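Local coordinates for metallopeptidase family protein (Thermus thermophilus, PDB 2EJQ), which is of unknown function but belongs to a family of zincin-like metallopeptidases, binds metal ions and is probably a metal-dependent peptidase, at residues A[4-9]-A[68-73]; A[11-16]-A[91-96]. The protein carries 1 engineered substitution. All blocks are in the same frame, centred on the assembly; numbering follows the deposited sequence.

Both contacts hang on helix 3-16: interaction 1 uses its first half, packed on the end of strand 67-71 and the start of helix 72-78, and interaction 2 its second half, packed on helix 85-105. Their centres lie about 10 Å apart, and along the chain the segments alternate, 4-9, 11-16, 68-73, 91-96. The two contacts also touch: L70 CD2 lies 3.4 Å from T92 CG2, and I68 reaches both W14 and the backbone of M93. The N-terminal helix, the central strand of the sheet and the helix carrying an HExxH sequence thus share one apolar interior.

Interaction 1 (A[4-9]-A[68-73]); sequences EAFVEL and IALYYG
F6 and Y72 both hold their rings with CG anti to the backbone N (chi1 -178° and 177°), and from these positions the two side chains, both leaving the main chain toward the opposite segment, slide past each other in opposite directions. The meeting is off-centre: CD1 of Y72 sits over one face of the phenylalanine ring, displaced toward its rim, and comes to 3.3 Å from F6 CG. CE1 of Y72 follows along the same side chain and lies 3.7 Å from F6 CB. With centroids 5.0 Å apart and planes inclined at 46°, the pair is oblique. At the edge of the F6 ring, near its plane, L70 adds a looser apolar contact, its CB 4.5 Å from F6 CE2.

The site lies where strand 67-71 gives way to helix 72-78, with Y71 in the N-cap position; the contact therefore joins the N-terminal helix to the junction where the strand passes into a helix. F6 is buried further by F75, V30 of the neighbouring strand and V89 of helix 85-105, while Y72 also meets the ring of Y3 and touches W85. Y72 lies close to L76, a residue at which a magnesium ion has been seen in this protein, although none is bound to this chain here. An alanine in place of F6 keeps only the CB beside CD1 and CE1 of Y72, and would probably open a gap between helix 3-16 and the strand end and leave the tyrosine ring freer to turn.

No hydrogen bond or salt bridge crosses between 4-9 and 68-73. The contact therefore probably rests on dispersion and the burial of carbon surface, with the fit set by the shapes of the two rings instead of by polar pairing.

Interaction 2 (A[11-16]-A[91-96]); sequences ERLWEE and ETMLHE. Engineered in segment 91-96: M93 (natural residue Leu).
M93, an engineered residue where the natural protein has leucine, reaches from helix 85-105 to L13 and W14 on helix 3-16. This is helix-on-helix packing with a Met-aromatic contact in it, in a protein of the zincin-like metallopeptidase family. The sulfur approaches the indole obliquely: SD is 4.1 Å from W14 CE3 and 5.3 Å from the centroid of the six-membered ring, on a line 64° off the ring normal. Beyond the sulfur, the methyl group turns to L13, where M93 CE rests 3.7 Å from L13 CB, and it also comes to 4.1 Å from the backbone N of W14. That turn is made by chi3, close to eclipsed at -11°, which folds the methyl back instead of letting the chain run on extended; the torsion is a strained one, and the exact placement of the methyl is less certain for it.

W14 leaves its helix along the flank, yet its indole swings nearer to 91-96 because CG stands anti to the backbone N (chi1 -176°). Around this first shell, K22 makes a cation-pi contact with the indole and its NZ is hydrogen-bonded to W14 O, while L25 and L97 pack against the same side chain. L13 is held by V89, W90 and E86 of helix 85-105. Nearby, R12 forms a salt bridge with E86, a charged tie between the same two helices.

Segment 91-96 also carries H95 and E96, the first two residues of an HExxH sequence, which in zincins usually supplies metal ligands and the catalytic glutamate. No metal is bound to it here, so that role is only probable. M93 faces helix 3-16, whereas the ring of H95 meets H99 edge-to-face and E96 OE1 is hydrogen-bonded to H99 ND1.

Interaction 1 (A[4-9]-A[68-73])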
ATOM      1  N   GLU A   4       5.399  -1.104 -15.856  1.00 52.66           N
ATOM      2  CA  GLU A   4       6.654  -0.390 -15.638  1.00 55.93           C
ATOM      3  C   GLU A   4       6.351   1.064 -15.347  1.00 54.92           C
ATOM      4  O   GLU A   4       6.911   1.665 -14.431  1.00 54.63           O
ATOM      5  CB  GLU A   4       7.552  -0.472 -16.880  1.00 53.86           C
ATOM      6  CG  GLU A   4       7.984  -1.883 -17.294  1.00 69.80           C
ATOM      7  CD  GLU A   4       6.829  -2.762 -17.787  1.00 75.24           C
ATOM      8  OE1 GLU A   4       5.913  -2.244 -18.465  1.00 74.21           O
ATOM      9  OE2 GLU A   4       6.848  -3.981 -17.509  1.00 79.94           O
ATOM     10  N   ALA A   5       5.453   1.625 -16.144  1.00 51.96           N
ATOM     11  CA  ALA A   5       5.074   3.016 -15.979  1.00 49.83           C
ATOM     12  C   ALA A   5       4.346   3.232 -14.654  1.00 48.14           C
ATOM     13  O   ALA A   5       4.475   4.294 -14.038  1.00 46.72           O
ATOM     14  CB  ALA A   5       4.202   3.458 -17.149  1.00 46.49           C
ATOM     15  N   PHE A   6       3.581   2.227 -14.231  1.00 42.62           N
ATOM     16  CA  PHE A   6       2.838   2.295 -12.979  1.00 43.87           C
ATOM     17  C   PHE A   6       3.824   2.340 -11.809  1.00 44.02           C
ATOM     18  O   PHE A   6       3.690   3.167 -10.910  1.00 40.51           O
ATOM     19  CB  PHE A   6       1.919   1.076 -12.831  1.00 40.33           C
ATOM     20  CG  PHE A   6       1.069   1.102 -11.586  1.00 42.92           C
ATOM     21  CD1 PHE A   6      -0.008   1.979 -11.475  1.00 39.42           C
ATOM     22  CD2 PHE A   6       1.360   0.262 -10.511  1.00 41.85           C
ATOM     23  CE1 PHE A   6      -0.781   2.027 -10.317  1.00 37.31           C
ATOM     24  CE2 PHE A   6       0.590   0.304  -9.347  1.00 38.55           C
ATOM     25  CZ  PHE A   6      -0.484   1.190  -9.251  1.00 40.89           C
ATOM     26  N   VAL A   7       4.811   1.446 -11.837  1.00 43.55           N
ATOM     27  CA  VAL A   7       5.827   1.375 -10.792  1.00 45.85           C
ATOM     28  C   VAL A   7       6.532   2.719 -10.669  1.00 51.34           C
ATOM     29  O   VAL A   7       6.739   3.227  -9.568  1.00 50.66           O
ATOM     30  CB  VAL A   7       6.884   0.302 -11.103  1.00 47.77           C
ATOM     31  CG1 VAL A   7       8.040   0.408 -10.114  1.00 42.27           C
ATOM     32  CG2 VAL A   7       6.252  -1.094 -11.041  1.00 39.66           C
ATOM     33  N   GLU A   8       6.880   3.285 -11.819  1.00 50.44           N
ATOM     34  CA  GLU A   8       7.560   4.570 -11.908  1.00 52.41           C
ATOM     35  C   GLU A   8       6.706   5.714 -11.343  1.00 53.24           C
ATOM     36  O   GLU A   8       7.223   6.657 -10.753  1.00 47.13           O
ATOM     37  CB  GLU A   8       7.907   4.833 -13.377  1.00 57.92           C
ATOM     38  CG  GLU A   8       8.837   5.993 -13.626  1.00 70.48           C
ATOM     39  CD  GLU A   8       9.311   6.031 -15.067  1.00 82.28           C
ATOM     40  OE1 GLU A   8       9.983   5.061 -15.493  1.00 83.59           O
ATOM     41  OE2 GLU A   8       9.004   7.023 -15.771  1.00 82.69           O
ATOM     42  N   LEU A   9       5.394   5.637 -11.542  1.00 48.41           N
ATOM     43  CA  LEU A   9       4.499   6.670 -11.039  1.00 46.41           C
ATOM     44  C   LEU A   9       4.430   6.580  -9.517  1.00 47.80           C
ATOM     45  O   LEU A   9       4.453   7.600  -8.819  1.00 43.12           O
ATOM     46  CB  LEU A   9       3.096   6.483 -11.620  1.00 43.16           C
ATOM     47  CG  LEU A   9       1.993   7.386 -11.068  1.00 47.02           C
ATOM     48  CD1 LEU A   9       2.356   8.857 -11.294  1.00 45.30           C
ATOM     49  CD2 LEU A   9       0.673   7.033 -11.740  1.00 48.64           C
ATOM     50  N   ILE A  68       3.634  -1.029   2.531  1.00 48.29           N
ATOM     51  CA  ILE A  68       2.400  -0.632   1.882  1.00 47.26           C
ATOM     52  C   ILE A  68       2.463  -1.452   0.578  1.00 42.10           C
ATOM     53  O   ILE A  68       3.488  -1.458  -0.106  1.00 44.61           O
ATOM     54  CB  ILE A  68       2.381   0.868   1.527  1.00 42.62           C
ATOM     55  CG1 ILE A  68       2.343   1.695   2.819  1.00 41.11           C
ATOM     56  CG2 ILE A  68       1.175   1.165   0.613  1.00 40.03           C
ATOM     57  CD1 ILE A  68       2.393   3.206   2.602  1.00 33.53           C
ATOM     58  N   ALA A  69       1.405  -2.178   0.253  1.00 40.51           N
ATOM     59  CA  ALA A  69       1.393  -2.947  -0.984  1.00 33.18           C
ATOM     60  C   ALA A  69       0.382  -2.331  -1.941  1.00 41.06           C
ATOM     61  O   ALA A  69      -0.686  -1.892  -1.515  1.00 39.99           O
ATOM     62  CB  ALA A  69       1.022  -4.391  -0.698  1.00 37.43           C
ATOM     63  N   LEU A  70       0.734  -2.283  -3.224  1.00 40.16           N
ATOM     64  CA  LEU A  70      -0.158  -1.766  -4.252  1.00 41.86           C
ATOM     65  C   LEU A  70      -0.393  -2.907  -5.246  1.00 44.86           C
ATOM     66  O   LEU A  70       0.532  -3.653  -5.576  1.00 43.83           O
ATOM     67  CB  LEU A  70       0.456  -0.551  -4.960  1.00 44.43           C
ATOM     68  CG  LEU A  70       0.475   0.790  -4.201  1.00 50.33           C
ATOM     69  CD1 LEU A  70       1.051   1.881  -5.089  1.00 46.49           C
ATOM     70  CD2 LEU A  70      -0.924   1.167  -3.783  1.00 52.52           C
ATOM     71  N   TYR A  71      -1.633  -3.057  -5.704  1.00 39.26           N
ATOM     72  CA  TYR A  71      -1.970  -4.120  -6.640  1.00 40.96           C
ATOM     73  C   TYR A  71      -2.321  -3.514  -7.996  1.00 41.27           C
ATOM     74  O   TYR A  71      -3.422  -3.003  -8.189  1.00 39.06           O
ATOM     75  CB  TYR A  71      -3.144  -4.921  -6.083  1.00 39.20           C
ATOM     76  CG  TYR A  71      -2.834  -5.513  -4.727  1.00 47.15           C
ATOM     77  CD1 TYR A  71      -1.893  -6.532  -4.596  1.00 50.05           C
ATOM     78  CD2 TYR A  71      -3.435  -5.016  -3.566  1.00 42.52           C
ATOM     79  CE1 TYR A  71      -1.554  -7.039  -3.355  1.00 49.43           C
ATOM     80  CE2 TYR A  71      -3.100  -5.519  -2.320  1.00 51.22           C
ATOM     81  CZ  TYR A  71      -2.155  -6.530  -2.222  1.00 50.49           C
ATOM     82  OH  TYR A  71      -1.793  -7.020  -0.991  1.00 47.54           O
ATOM     83  N   TYR A  72      -1.375  -3.570  -8.929  1.00 39.59           N
ATOM     84  CA  TYR A  72      -1.591  -3.025 -10.260  1.00 43.58           C
ATOM     85  C   TYR A  72      -2.811  -3.639 -10.945  1.00 42.17           C
ATOM     86  O   TYR A  72      -3.577  -2.936 -11.600  1.00 36.61           O
ATOM     87  CB  TYR A  72      -0.346  -3.231 -11.120  1.00 45.91           C
ATOM     88  CG  TYR A  72      -0.502  -2.748 -12.545  1.00 46.64           C
ATOM     89  CD1 TYR A  72      -0.740  -1.403 -12.820  1.00 47.12           C
ATOM     90  CD2 TYR A  72      -0.404  -3.637 -13.620  1.00 44.27           C
ATOM     91  CE1 TYR A  72      -0.875  -0.951 -14.124  1.00 50.39           C
ATOM     92  CE2 TYR A  72      -0.539  -3.195 -14.937  1.00 44.05           C
ATOM     93  CZ  TYR A  72      -0.772  -1.846 -15.182  1.00 53.51           C
ATOM     94  OH  TYR A  72      -0.870  -1.373 -16.473  1.00 49.51           O
ATOM     95  N   GLY A  73      -3.002  -4.943 -10.777  1.00 41.75           N
ATOM     96  CA  GLY A  73      -4.143  -5.600 -11.394  1.00 43.30           C
ATOM     97  C   GLY A  73      -5.482  -5.065 -10.913  1.00 47.30           C
ATOM     98  O   GLY A  73      -6.451  -5.011 -11.676  1.00 45.39           O
TER

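Interaction 2 (A[11-16]-A[91-96])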
ATOM      1  N   GLU A  11       6.676   5.385  -7.396  1.00 43.89           N
ATOM      2  CA  GLU A  11       7.918   5.850  -6.801  1.00 52.28           C
ATOM      3  C   GLU A  11       8.039   7.374  -6.843  1.00 51.90           C
ATOM      4  O   GLU A  11       8.551   7.997  -5.901  1.00 53.70           O
ATOM      5  CB  GLU A  11       9.105   5.238  -7.539  1.00 50.56           C
ATOM      6  CG  GLU A  11       9.085   3.719  -7.598  1.00 56.07           C
ATOM      7  CD  GLU A  11      10.285   3.136  -8.334  1.00 59.15           C
ATOM      8  OE1 GLU A  11      10.616   3.641  -9.427  1.00 57.86           O
ATOM      9  OE2 GLU A  11      10.891   2.166  -7.828  1.00 60.95           O
ATOM     10  N   ARG A  12       7.576   7.965  -7.946  1.00 48.98           N
ATOM     11  CA  ARG A  12       7.660   9.405  -8.130  1.00 49.65           C
ATOM     12  C   ARG A  12       6.750  10.097  -7.104  1.00 53.02           C
ATOM     13  O   ARG A  12       7.145  11.094  -6.496  1.00 50.02           O
ATOM     14  CB  ARG A  12       7.281   9.756  -9.585  1.00 49.96           C
ATOM     15  CG  ARG A  12       7.063  11.233  -9.881  1.00 55.12           C
ATOM     16  CD  ARG A  12       6.233  11.471 -11.078  1.00 60.14           C
ATOM     17  NE  ARG A  12       5.076  12.299 -10.769  1.00 68.01           N
ATOM     18  CZ  ARG A  12       3.949  12.298 -11.461  1.00 66.76           C
ATOM     19  NH1 ARG A  12       3.839  11.528 -12.502  1.00 77.96           N
ATOM     20  NH2 ARG A  12       2.931  13.057 -11.091  1.00 69.98           N
ATOM     21  N   LEU A  13       5.548   9.560  -6.901  1.00 48.61           N
ATOM     22  CA  LEU A  13       4.619  10.119  -5.920  1.00 47.13           C
ATOM     23  C   LEU A  13       5.113   9.808  -4.500  1.00 48.47           C
ATOM     24  O   LEU A  13       5.034  10.657  -3.604  1.00 47.93           O
ATOM     25  CB  LEU A  13       3.211   9.539  -6.128  1.00 46.71           C
ATOM     26  CG  LEU A  13       2.464   9.898  -7.420  1.00 51.80           C
ATOM     27  CD1 LEU A  13       1.134   9.156  -7.478  1.00 47.12           C
ATOM     28  CD2 LEU A  13       2.230  11.393  -7.484  1.00 39.96           C
ATOM     29  N   TRP A  14       5.644   8.607  -4.299  1.00 41.23           N
ATOM     30  CA  TRP A  14       6.129   8.219  -2.982  1.00 46.90           C
ATOM     31  C   TRP A  14       7.232   9.149  -2.494  1.00 51.91           C
ATOM     32  O   TRP A  14       7.288   9.472  -1.302  1.00 47.38           O
ATOM     33  CB  TRP A  14       6.630   6.769  -2.991  1.00 49.20           C
ATOM     34  CG  TRP A  14       7.058   6.264  -1.636  1.00 48.14           C
ATOM     35  CD1 TRP A  14       8.276   5.743  -1.310  1.00 52.29           C
ATOM     36  CD2 TRP A  14       6.266   6.206  -0.435  1.00 49.04           C
ATOM     37  NE1 TRP A  14       8.296   5.362   0.013  1.00 54.64           N
ATOM     38  CE2 TRP A  14       7.077   5.636   0.575  1.00 51.44           C
ATOM     39  CE3 TRP A  14       4.952   6.576  -0.116  1.00 47.13           C
ATOM     40  CZ2 TRP A  14       6.622   5.429   1.880  1.00 49.38           C
ATOM     41  CZ3 TRP A  14       4.495   6.369   1.187  1.00 49.42           C
ATOM     42  CH2 TRP A  14       5.333   5.799   2.169  1.00 50.56           C
ATOM     43  N   GLU A  15       8.103   9.579  -3.407  1.00 50.50           N
ATOM     44  CA  GLU A  15       9.181  10.489  -3.044  1.00 57.23           C
ATOM     45  C   GLU A  15       8.682  11.876  -2.631  1.00 55.80           C
ATOM     46  O   GLU A  15       9.388  12.587  -1.927  1.00 62.57           O
ATOM     47  CB  GLU A  15      10.184  10.638  -4.190  1.00 60.36           C
ATOM     48  CG  GLU A  15      11.238   9.531  -4.281  1.00 78.89           C
ATOM     49  CD  GLU A  15      12.123   9.439  -3.044  1.00 83.98           C
ATOM     50  OE1 GLU A  15      12.509  10.498  -2.499  1.00 88.12           O
ATOM     51  OE2 GLU A  15      12.444   8.300  -2.630  1.00 84.57           O
ATOM     52  N   GLU A  16       7.483  12.267  -3.061  1.00 54.91           N
ATOM     53  CA  GLU A  16       6.937  13.579  -2.689  1.00 55.07           C
ATOM     54  C   GLU A  16       6.532  13.561  -1.228  1.00 50.62           C
ATOM     55  O   GLU A  16       6.451  14.601  -0.582  1.00 49.44           O
ATOM     56  CB  GLU A  16       5.695  13.928  -3.515  1.00 57.11           C
ATOM     57  CG  GLU A  16       5.959  14.665  -4.808  1.00 66.68           C
ATOM     58  CD  GLU A  16       4.675  15.116  -5.494  1.00 70.54           C
ATOM     59  OE1 GLU A  16       3.861  15.810  -4.847  1.00 69.07           O
ATOM     60  OE2 GLU A  16       4.486  14.777  -6.681  1.00 71.77           O
ATOM     61  N   GLU A  91      -3.964   8.801  -3.544  1.00 40.39           N
ATOM     62  CA  GLU A  91      -4.949   8.480  -2.524  1.00 43.24           C
ATOM     63  C   GLU A  91      -4.715   7.125  -1.842  1.00 42.93           C
ATOM     64  O   GLU A  91      -4.762   7.015  -0.619  1.00 39.39           O
ATOM     65  CB  GLU A  91      -6.341   8.538  -3.166  1.00 39.99           C
ATOM     66  CG  GLU A  91      -7.511   8.316  -2.228  1.00 51.75           C
ATOM     67  CD  GLU A  91      -7.518   9.298  -1.061  1.00 61.05           C
ATOM     68  OE1 GLU A  91      -7.288  10.510  -1.306  1.00 55.03           O
ATOM     69  OE2 GLU A  91      -7.754   8.856   0.094  1.00 55.13           O
ATOM     70  N   THR A  92      -4.452   6.094  -2.635  1.00 42.91           N
ATOM     71  CA  THR A  92      -4.225   4.752  -2.088  1.00 41.44           C
ATOM     72  C   THR A  92      -2.974   4.690  -1.198  1.00 43.04           C
ATOM     73  O   THR A  92      -2.996   4.143  -0.103  1.00 38.90           O
ATOM     74  CB  THR A  92      -4.107   3.733  -3.222  1.00 41.55           C
ATOM     75  OG1 THR A  92      -5.313   3.751  -3.997  1.00 40.18           O
ATOM     76  CG2 THR A  92      -3.880   2.337  -2.672  1.00 42.37           C
ATOM     77  N   MET A  93      -1.881   5.272  -1.662  1.00 42.43           N
ATOM     78  CA  MET A  93      -0.665   5.277  -0.873  1.00 46.89           C
ATOM     79  C   MET A  93      -0.794   5.999   0.449  1.00 46.92           C
ATOM     80  O   MET A  93      -0.447   5.471   1.497  1.00 46.18           O
ATOM     81  CB  MET A  93       0.452   5.926  -1.664  1.00 48.35           C
ATOM     82  CG  MET A  93       1.413   4.937  -2.235  1.00 63.17           C
ATOM     83  SD  MET A  93       2.566   5.736  -3.324  1.00 82.90           S
ATOM     84  CE  MET A  93       1.844   7.326  -3.501  1.00 73.20           C
ATOM     85  N   LEU A  94      -1.284   7.226   0.379  1.00 43.91           N
ATOM     86  CA  LEU A  94      -1.433   8.046   1.563  1.00 47.26           C
ATOM     87  C   LEU A  94      -2.446   7.481   2.542  1.00 46.18           C
ATOM     88  O   LEU A  94      -2.340   7.706   3.741  1.00 46.18           O
ATOM     89  CB  LEU A  94      -1.813   9.473   1.173  1.00 37.69           C
ATOM     90  CG  LEU A  94      -0.731  10.149   0.342  1.00 42.60           C
ATOM     91  CD1 LEU A  94      -1.154  11.586   0.069  1.00 39.22           C
ATOM     92  CD2 LEU A  94       0.596  10.119   1.074  1.00 43.07           C
ATOM     93  N   HIS A  95      -3.426   6.740   2.037  1.00 46.00           N
ATOM     94  CA  HIS A  95      -4.420   6.132   2.905  1.00 46.27           C
ATOM     95  C   HIS A  95      -3.749   5.008   3.702  1.00 47.96           C
ATOM     96  O   HIS A  95      -3.981   4.864   4.904  1.00 42.47           O
ATOM     97  CB  HIS A  95      -5.590   5.572   2.089  1.00 49.17           C
ATOM     98  CG  HIS A  95      -6.697   5.022   2.933  1.00 52.26           C
ATOM     99  ND1 HIS A  95      -7.354   5.780   3.882  1.00 56.31           N
ATOM    100  CD2 HIS A  95      -7.244   3.784   2.995  1.00 52.17           C
ATOM    101  CE1 HIS A  95      -8.256   5.029   4.492  1.00 59.11           C
ATOM    102  NE2 HIS A  95      -8.209   3.815   3.973  1.00 54.51           N
ATOM    103  N   GLU A  96      -2.911   4.213   3.040  1.00 42.02           N
ATOM    104  CA  GLU A  96      -2.221   3.139   3.750  1.00 44.07           C
ATOM    105  C   GLU A  96      -1.151   3.727   4.663  1.00 39.18           C
ATOM    106  O   GLU A  96      -0.856   3.176   5.716  1.00 34.01           O
ATOM    107  CB  GLU A  96      -1.589   2.141   2.777  1.00 37.54           C
ATOM    108  CG  GLU A  96      -2.576   1.411   1.878  1.00 48.30           C
ATOM    109  CD  GLU A  96      -3.781   0.873   2.627  1.00 48.42           C
ATOM    110  OE1 GLU A  96      -3.631   0.451   3.785  1.00 49.24           O
ATOM    111  OE2 GLU A  96      -4.884   0.860   2.047  1.00 56.24           O
TER